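Local structure of glycosyl hydrolase family 26 (Bacteroides ovatus, 4ZXO) at residues 81-84 and 85-89; 143-146 and 147-150; 164-168 and 169-173; 309-312 and 313-317. The protein hydrolyses beta-mannan chains as a family GH26 beta-mannanase and takes part in galactomannan breakdown by the gut bacterium. One frame throughout, in Å; residues are numbered along the deposited sequence.

Interaction 1: residues 81-84 and 85-89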
# COMPACT_ATOMS: atom_id res chain seq x y z
N PHE A 81 7.07 14.29 8.22
CA PHE A 81 6.50 13.21 9.00
C PHE A 81 5.45 13.74 9.95
O PHE A 81 4.47 13.04 10.24
CB PHE A 81 7.61 12.46 9.75
CG PHE A 81 8.55 11.76 8.81
CD1 PHE A 81 8.06 10.76 7.99
CD2 PHE A 81 9.89 12.16 8.69
CE1 PHE A 81 8.89 10.14 7.06
CE2 PHE A 81 10.72 11.58 7.74
CZ PHE A 81 10.22 10.54 6.92
N ALA A 82 5.60 14.97 10.44
CA ALA A 82 4.57 15.50 11.33
C ALA A 82 3.25 15.72 10.55
O ALA A 82 2.13 15.50 11.08
CB ALA A 82 5.04 16.80 11.98
N HIS A 83 3.36 16.11 9.27
CA HIS A 83 2.13 16.19 8.42
C HIS A 83 1.55 14.83 8.13
O HIS A 83 0.32 14.65 8.23
CB HIS A 83 2.41 16.88 7.08
CG HIS A 83 2.26 18.37 7.13
ND1 HIS A 83 3.04 19.22 6.36
CD2 HIS A 83 1.34 19.16 7.77
CE1 HIS A 83 2.64 20.47 6.55
NE2 HIS A 83 1.63 20.47 7.42
N LEU A 84 2.40 13.84 7.80
CA LEU A 84 1.88 12.47 7.58
C LEU A 84 1.10 12.02 8.80
O LEU A 84 0.00 11.43 8.69
CB LEU A 84 3.00 11.47 7.32
CG LEU A 84 3.74 11.69 6.00
CD1 LEU A 84 4.79 10.58 5.78
CD2 LEU A 84 2.76 11.69 4.83
N ARG A 85 1.65 12.25 10.00
CA ARG A 85 0.90 11.83 11.19
C ARG A 85 -0.46 12.51 11.31
O ARG A 85 -1.46 11.87 11.58
CB ARG A 85 1.71 12.07 12.45
CG ARG A 85 0.96 11.74 13.70
CD ARG A 85 1.83 12.06 14.90
NE ARG A 85 3.16 11.48 14.85
CZ ARG A 85 4.30 12.14 14.64
NH1 ARG A 85 4.27 13.46 14.45
NH2 ARG A 85 5.47 11.48 14.61
N GLU A 86 -0.53 13.79 11.00
CA GLU A 86 -1.82 14.49 10.98
C GLU A 86 -2.79 13.88 9.98
O GLU A 86 -3.95 13.65 10.30
CB GLU A 86 -1.63 15.94 10.60
CG GLU A 86 -1.21 16.83 11.66
CD GLU A 86 -1.28 18.30 11.18
OE1 GLU A 86 -1.26 18.55 9.96
OE2 GLU A 86 -1.40 19.20 12.03
N TYR A 87 -2.30 13.60 8.77
CA TYR A 87 -3.20 13.09 7.73
C TYR A 87 -3.71 11.73 8.12
O TYR A 87 -4.86 11.36 7.82
CB TYR A 87 -2.54 13.01 6.35
CG TYR A 87 -1.92 14.31 5.92
CD1 TYR A 87 -2.44 15.55 6.34
CD2 TYR A 87 -0.77 14.32 5.08
CE1 TYR A 87 -1.83 16.75 5.94
CE2 TYR A 87 -0.17 15.52 4.69
CZ TYR A 87 -0.71 16.72 5.10
OH TYR A 87 -0.13 17.90 4.71
N ILE A 88 -2.82 10.94 8.74
CA ILE A 88 -3.21 9.60 9.19
C ILE A 88 -4.28 9.67 10.29
O ILE A 88 -5.29 8.94 10.23
CB ILE A 88 -1.96 8.82 9.64
CG1 ILE A 88 -1.14 8.47 8.38
CG2 ILE A 88 -2.31 7.51 10.41
CD1 ILE A 88 0.31 8.07 8.69
N ILE A 89 -4.06 10.53 11.28
CA ILE A 89 -5.05 10.72 12.34
C ILE A 89 -6.39 11.16 11.77
O ILE A 89 -7.44 10.67 12.19
CB ILE A 89 -4.48 11.71 13.35
CG1 ILE A 89 -3.39 11.00 14.15
CG2 ILE A 89 -5.50 12.19 14.34
CD1 ILE A 89 -2.53 11.96 14.90
O HOH W 1 1.81 15.42 13.92
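Two flat groups one helical turn apart, His83 and Tyr87, meet with their planes almost parallel (7°) but slid so far that the rings barely overlap. What covers a face of the imidazole is the phenol oxygen: Tyr87 OH sits 3.4 Å from His83 CG, off toward the rim of the ring. At the imidazole edge, Glu86 OE1 lies in plane, 3.5 Å from His83 CD2. The tyrosine ring has its own cover, the backbone oxygen His83 O, centred over one face and 3.2 Å from Tyr87 CG; the same oxygen accepts from Tyr87 N at 2.9 Å. This is the first part of helix 81-93, the helix of the beta-alpha-beta unit that links strands 60-64 and 97-101 of the barrel. A valine in place of Tyr87 would probably leave the imidazole face without its phenol cover and open a gap beside Phe63 of strand 60-64. Arg85, with CG anti to the backbone N (chi1 176°) and a bend at chi3, has Phe81 O over one guanidinium face, toward the rim. In plane at its edge, a water 3.2 Å from Arg85 NH1 donates to Ala82 O, while Arg85 NE bonds Ser148 OG. Leu84 CD2 lies loosely against Tyr87 CD2 at 4.4 Å.

Interaction 2: residues 143-146 and 147-150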
# COMPACT_ATOMS: atom_id res chain seq x y z
N ALA A 143 9.34 1.76 13.35
CA ALA A 143 8.52 1.34 14.50
C ALA A 143 8.09 2.54 15.37
O ALA A 143 6.90 2.69 15.74
CB ALA A 143 9.28 0.30 15.34
N ASP A 144 9.05 3.42 15.67
CA ASP A 144 8.73 4.59 16.49
C ASP A 144 7.70 5.52 15.81
O ASP A 144 6.80 6.06 16.50
CB ASP A 144 9.98 5.39 16.77
CG ASP A 144 10.90 4.73 17.77
OD1 ASP A 144 10.45 3.83 18.52
OD2 ASP A 144 12.08 5.12 17.79
N PHE A 145 7.77 5.66 14.48
CA PHE A 145 6.75 6.44 13.80
C PHE A 145 5.39 5.76 13.92
O PHE A 145 4.39 6.41 14.22
CB PHE A 145 7.10 6.64 12.34
CG PHE A 145 6.10 7.49 11.64
CD1 PHE A 145 6.11 8.85 11.79
CD2 PHE A 145 5.12 6.93 10.84
CE1 PHE A 145 5.15 9.65 11.14
CE2 PHE A 145 4.16 7.72 10.18
CZ PHE A 145 4.19 9.08 10.35
N LEU A 146 5.33 4.46 13.69
CA LEU A 146 4.06 3.74 13.78
C LEU A 146 3.41 3.86 15.17
O LEU A 146 2.19 3.95 15.31
CB LEU A 146 4.29 2.26 13.43
CG LEU A 146 4.69 2.05 11.95
CD1 LEU A 146 4.97 0.58 11.64
CD2 LEU A 146 3.64 2.59 10.96
N LEU A 147 4.25 3.83 16.20
CA LEU A 147 3.74 3.95 17.58
C LEU A 147 3.21 5.36 17.88
O LEU A 147 2.52 5.58 18.89
CB LEU A 147 4.84 3.57 18.56
CG LEU A 147 5.14 2.07 18.51
CD1 LEU A 147 6.45 1.76 19.22
CD2 LEU A 147 3.99 1.34 19.15
N SER A 148 3.59 6.33 17.07
CA SER A 148 3.16 7.71 17.29
C SER A 148 1.82 7.98 16.61
O SER A 148 1.23 9.06 16.81
CB SER A 148 4.21 8.70 16.74
OG SER A 148 4.12 8.83 15.32
N LEU A 149 1.33 7.02 15.83
CA LEU A 149 0.04 7.16 15.18
C LEU A 149 -1.08 6.83 16.17
O LEU A 149 -1.50 5.67 16.29
CB LEU A 149 -0.02 6.27 13.93
CG LEU A 149 1.12 6.53 12.97
CD1 LEU A 149 1.00 5.55 11.80
CD2 LEU A 149 1.09 7.93 12.47
N LYS A 150 -1.50 7.84 16.92
CA LYS A 150 -2.53 7.68 17.98
C LYS A 150 -3.65 8.71 17.82
O LYS A 150 -3.42 9.82 17.38
CB LYS A 150 -1.91 7.86 19.38
CG LYS A 150 -0.83 6.88 19.75
CD LYS A 150 -0.75 6.83 21.29
CE LYS A 150 0.63 6.52 21.83
NZ LYS A 150 1.57 7.66 21.53
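Phe145 and Ser148 meet where helix 132-147 of the GH26 barrel gives way to the loop leading to strand 159-162. Leu147 N bonds Ala143 O in the i to i-4 pattern. One residue on, the pattern shifts: Ser148 N gives only a weak bond to Asp144 O and a better one, 3.0 Å, to Phe145 O, and Leu149 N reaches back three residues to Leu146 O. Phe145 O is therefore gripped twice by one residue. Ser148 OG donates to it at 2.7 Å in the carbonyl plane, on a lone pair, whereas Ser148 N stands well above that plane. The serine hydroxyl can do this because chi1 (79°) sets OG between the backbone N and the carbonyl carbon.

The packed side is made by Leu149, the centre of an inverse gamma turn, against the two apolar side chains before it: Leu149 CD2 lies nearest Phe145 CE2 (3.8 Å), and Leu149 CD1 nearest Leu146 CD2 (4.1 Å). Phe145 in turn is covered by Phe81 and Leu84 of helix 81-93, and Leu146 by Leu195 of helix 181-197. The solvent side is looser. The CB of Asp144 points away from the turn and its carboxylate pairs with Lys198, and Leu147 is only partly buried, though its CG rests 3.3 Å from Ala143 O. Out here the exposed Lys150 curls back, its NZ making a weak bond of 3.5 Å to Leu147 O.

Interaction 3: residues 164-168 and 169-173; sequences WHEHT and GSWFW
Glu166 and Trp171 meet at the indole edge in the loop that follows strand 159-162 of the TIM barrel, at the carboxy-terminal end of the strand, the end where glycoside hydrolases of this fold carry their active site. The chain reverses through a type I turn from Glu166 to Gly169, closed by Gly169 N to Glu166 O at 3.2 Å. Glu166 runs out extended beyond CG, and its OE1 takes Trp171 NE1 at 2.9 Å on the anti lone pair, close to the indole plane; the carboxylate is turned steeply against the indole. Trp171 is folded back for this, chi1 of 48° placing CG between the backbone N and the carbonyl carbon. Gly169 CA lies against one face of the indole, toward its rim. A water links the two residues, donating to Glu166 O and accepting from Trp171 N.

Phe172 has its CE2 over a face of the His165 imidazole, toward the rim and 3.5 Å from both His165 NE2 and CE1, with the ring planes oblique at 43°. His165 in turn meets His103 edge to face. At the far end Trp173, its CG also between N and carbonyl carbon, brings its indole back toward Trp164. The edge of Trp164 points toward the face of Trp173 in an offset edge-to-face pair, planes at 74°, in which Trp164 CZ3 comes to 3.7 Å from Trp173 CH2.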
# COMPACT_ATOMS: atom_id res chain seq x y z
N TRP A 164 9.20 -3.57 1.25
CA TRP A 164 9.84 -4.62 0.43
C TRP A 164 8.97 -5.03 -0.75
O TRP A 164 8.87 -6.20 -1.13
CB TRP A 164 10.16 -5.88 1.27
CG TRP A 164 10.81 -5.57 2.61
CD1 TRP A 164 10.36 -5.96 3.86
CD2 TRP A 164 11.98 -4.75 2.84
NE1 TRP A 164 11.18 -5.44 4.84
CE2 TRP A 164 12.17 -4.70 4.25
CE3 TRP A 164 12.86 -4.04 2.00
CZ2 TRP A 164 13.24 -4.01 4.83
CZ3 TRP A 164 13.91 -3.34 2.59
CH2 TRP A 164 14.07 -3.32 3.98
N HIS A 165 8.32 -4.04 -1.34
CA HIS A 165 7.35 -4.31 -2.41
C HIS A 165 8.02 -4.58 -3.78
O HIS A 165 9.19 -4.30 -4.00
CB HIS A 165 6.34 -3.13 -2.47
CG HIS A 165 6.92 -1.83 -2.92
ND1 HIS A 165 7.94 -1.18 -2.24
CD2 HIS A 165 6.54 -1.01 -3.93
CE1 HIS A 165 8.19 -0.04 -2.86
NE2 HIS A 165 7.34 0.10 -3.88
N GLU A 166 7.24 -5.13 -4.68
CA GLU A 166 7.67 -5.29 -6.08
C GLU A 166 8.93 -6.10 -6.11
O GLU A 166 9.86 -5.87 -6.92
CB GLU A 166 7.84 -3.93 -6.79
CG GLU A 166 6.45 -3.31 -6.98
CD GLU A 166 6.39 -1.91 -7.48
OE1 GLU A 166 7.40 -1.41 -7.97
OE2 GLU A 166 5.28 -1.30 -7.39
N HIS A 167 8.95 -7.15 -5.27
CA HIS A 167 10.22 -7.86 -5.09
C HIS A 167 10.52 -8.88 -6.17
O HIS A 167 11.64 -9.45 -6.19
CB HIS A 167 10.22 -8.57 -3.73
CG HIS A 167 9.27 -9.70 -3.67
ND1 HIS A 167 7.93 -9.53 -3.36
CD2 HIS A 167 9.45 -11.02 -3.90
CE1 HIS A 167 7.33 -10.71 -3.41
NE2 HIS A 167 8.23 -11.62 -3.75
N THR A 168 9.58 -9.10 -7.08
CA THR A 168 9.90 -9.99 -8.21
C THR A 168 10.49 -9.23 -9.39
O THR A 168 10.89 -9.85 -10.40
CB THR A 168 8.65 -10.80 -8.63
OG1 THR A 168 7.55 -9.93 -8.85
CG2 THR A 168 8.25 -11.77 -7.52
N GLY A 169 10.49 -7.90 -9.30
CA GLY A 169 11.26 -7.10 -10.25
C GLY A 169 12.62 -6.83 -9.64
O GLY A 169 12.88 -7.21 -8.50
N SER A 170 13.48 -6.20 -10.42
CA SER A 170 14.87 -5.97 -9.97
C SER A 170 15.24 -4.49 -10.05
O SER A 170 16.38 -4.14 -10.31
CB SER A 170 15.81 -6.86 -10.76
OG SER A 170 15.55 -8.24 -10.40
N TRP A 171 14.26 -3.62 -9.78
CA TRP A 171 14.53 -2.20 -9.80
C TRP A 171 14.72 -1.60 -8.41
O TRP A 171 15.08 -0.42 -8.30
CB TRP A 171 13.41 -1.45 -10.52
CG TRP A 171 12.04 -1.82 -10.09
CD1 TRP A 171 11.33 -1.31 -9.04
CD2 TRP A 171 11.17 -2.70 -10.78
NE1 TRP A 171 10.07 -1.89 -9.00
CE2 TRP A 171 9.95 -2.75 -10.06
CE3 TRP A 171 11.31 -3.50 -11.91
CZ2 TRP A 171 8.83 -3.49 -10.48
CZ3 TRP A 171 10.16 -4.28 -12.33
CH2 TRP A 171 8.96 -4.27 -11.59
N PHE A 172 14.50 -2.39 -7.35
CA PHE A 172 14.85 -1.97 -5.99
C PHE A 172 15.99 -2.83 -5.45
O PHE A 172 16.19 -3.96 -5.92
CB PHE A 172 13.63 -2.12 -5.04
CG PHE A 172 12.47 -1.24 -5.39
CD1 PHE A 172 12.68 0.11 -5.68
CD2 PHE A 172 11.18 -1.73 -5.40
CE1 PHE A 172 11.61 0.95 -5.93
CE2 PHE A 172 10.11 -0.92 -5.68
CZ PHE A 172 10.31 0.43 -5.93
N TRP A 173 16.70 -2.32 -4.43
CA TRP A 173 17.87 -3.06 -3.98
C TRP A 173 17.56 -4.36 -3.25
O TRP A 173 18.45 -5.18 -3.02
CB TRP A 173 18.77 -2.14 -3.09
CG TRP A 173 18.18 -1.55 -1.86
CD1 TRP A 173 17.71 -0.25 -1.70
CD2 TRP A 173 18.04 -2.19 -0.58
NE1 TRP A 173 17.28 -0.07 -0.41
CE2 TRP A 173 17.46 -1.24 0.30
CE3 TRP A 173 18.33 -3.49 -0.09
CZ2 TRP A 173 17.21 -1.52 1.66
CZ3 TRP A 173 18.06 -3.78 1.27
CH2 TRP A 173 17.50 -2.79 2.13
O HOH W 2 12.18 -4.32 -7.74
O HOH W 3 13.48 -9.37 -11.71

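Interaction 4: residues 309-312 and 313-317; sequences THYY and APYPG
The loop between strand 295-300 and helix 321-328 of the barrel fold holds an edge-to-face pair of tyrosines, Tyr311 and Tyr315, four residues apart. Tyr315 presents its edge: Tyr315 CE2 stands over the centre of the Tyr311 ring, 3.6 Å from Tyr311 CZ, with the ring centroids 5.0 Å apart and the planes at 74°. Both side chains have CG between the backbone N and the carbonyl carbon (chi1 60° in Tyr311, 52° in Tyr315), and they meet at about a right angle. Ala313 O, midway along the chain between them, lies 3.5 Å from Tyr311 CD1. Beyond the pair, Tyr311 OH bonds Gln318 NE2, and Asn303 OD1 receives the backbone N-H groups of Tyr312 and Ala313; Tyr315 also leans on Ile39 and Asp49. A serine at Tyr311 would probably leave the Tyr315 edge without the ring face it meets, and Gln318 NE2 without its phenol partner. Between the two segments themselves the contact is aromatic and apolar, consistent with a C-H edge of Tyr315 meeting the pi face of Tyr311, while polar bonds to surrounding residues hold the loop.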
# COMPACT_ATOMS: atom_id res chain seq x y z
N THR A 309 2.34 15.84 -15.13
CA THR A 309 1.96 14.74 -16.03
C THR A 309 1.86 13.39 -15.28
O THR A 309 1.32 12.38 -15.79
CB THR A 309 2.99 14.58 -17.17
OG1 THR A 309 4.29 14.36 -16.58
CG2 THR A 309 3.06 15.83 -18.00
N HIS A 310 2.39 13.36 -14.07
CA HIS A 310 2.52 12.11 -13.34
C HIS A 310 1.40 12.02 -12.33
O HIS A 310 1.58 12.44 -11.16
CB HIS A 310 3.91 12.05 -12.65
CG HIS A 310 4.24 10.73 -12.02
ND1 HIS A 310 4.25 9.55 -12.72
CD2 HIS A 310 4.59 10.41 -10.74
CE1 HIS A 310 4.63 8.56 -11.93
NE2 HIS A 310 4.84 9.05 -10.72
N TYR A 311 0.23 11.49 -12.75
CA TYR A 311 -0.89 11.39 -11.80
C TYR A 311 -1.74 10.21 -12.16
O TYR A 311 -1.78 9.79 -13.35
CB TYR A 311 -1.72 12.68 -11.79
CG TYR A 311 -2.33 13.05 -13.12
CD1 TYR A 311 -3.54 12.51 -13.51
CD2 TYR A 311 -1.69 13.95 -13.97
CE1 TYR A 311 -4.11 12.82 -14.72
CE2 TYR A 311 -2.24 14.30 -15.20
CZ TYR A 311 -3.46 13.75 -15.57
OH TYR A 311 -4.03 14.12 -16.80
N TYR A 312 -2.40 9.64 -11.17
CA TYR A 312 -3.14 8.41 -11.38
C TYR A 312 -4.58 8.50 -10.90
O TYR A 312 -5.35 7.60 -11.17
CB TYR A 312 -2.42 7.22 -10.70
CG TYR A 312 -1.04 6.97 -11.32
CD1 TYR A 312 -0.86 6.04 -12.35
CD2 TYR A 312 0.06 7.71 -10.90
CE1 TYR A 312 0.38 5.84 -12.94
CE2 TYR A 312 1.30 7.54 -11.48
CZ TYR A 312 1.47 6.57 -12.48
OH TYR A 312 2.73 6.42 -13.03
N ALA A 313 -4.94 9.54 -10.14
CA ALA A 313 -6.35 9.84 -9.85
C ALA A 313 -6.73 11.06 -10.65
O ALA A 313 -5.86 11.84 -11.01
CB ALA A 313 -6.55 10.08 -8.33
N PRO A 314 -8.03 11.22 -10.97
CA PRO A 314 -8.37 12.45 -11.66
C PRO A 314 -8.27 13.67 -10.75
O PRO A 314 -8.06 13.56 -9.52
CB PRO A 314 -9.82 12.21 -12.10
CG PRO A 314 -10.37 11.28 -11.12
CD PRO A 314 -9.22 10.41 -10.62
N TYR A 315 -8.49 14.82 -11.37
CA TYR A 315 -8.65 16.08 -10.66
C TYR A 315 -9.68 16.86 -11.47
O TYR A 315 -9.96 16.47 -12.61
CB TYR A 315 -7.32 16.84 -10.55
CG TYR A 315 -6.60 17.02 -11.86
CD1 TYR A 315 -6.88 18.12 -12.68
CD2 TYR A 315 -5.65 16.12 -12.27
CE1 TYR A 315 -6.22 18.28 -13.86
CE2 TYR A 315 -4.98 16.29 -13.45
CZ TYR A 315 -5.26 17.36 -14.24
OH TYR A 315 -4.55 17.52 -15.41
N PRO A 316 -10.20 17.96 -10.92
CA PRO A 316 -11.24 18.65 -11.69
C PRO A 316 -10.83 19.10 -13.11
O PRO A 316 -9.79 19.75 -13.32
CB PRO A 316 -11.55 19.87 -10.78
CG PRO A 316 -11.31 19.32 -9.38
CD PRO A 316 -10.06 18.49 -9.55
N GLY A 317 -11.63 18.73 -14.11
CA GLY A 317 -11.33 19.10 -15.49
C GLY A 317 -10.52 18.04 -16.23
O GLY A 317 -10.40 18.07 -17.44

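Interactions 1 and 2 touch: interaction 1 lies on helix 81-93, interaction 2 at the end of helix 132-147 and in the loop beyond, joined by the Arg85-Ser148 bond and by Ile88 CD1 packing on Leu149 CD2. Each has a buried apolar side and a more exposed polar one. Regular helix bonding runs through interaction 1, whereas interaction 2 shifts to shorter backbone bonds and a serine hydroxyl. Interactions 3 and 4 sit in loops after strands 159-162 and 295-300, mostly buried, and rely on aromatic rings; interaction 3 adds a carboxylate-indole bond and bridging waters, which interaction 4 lacks across its segments. Their nearest atoms are about 10 Å apart.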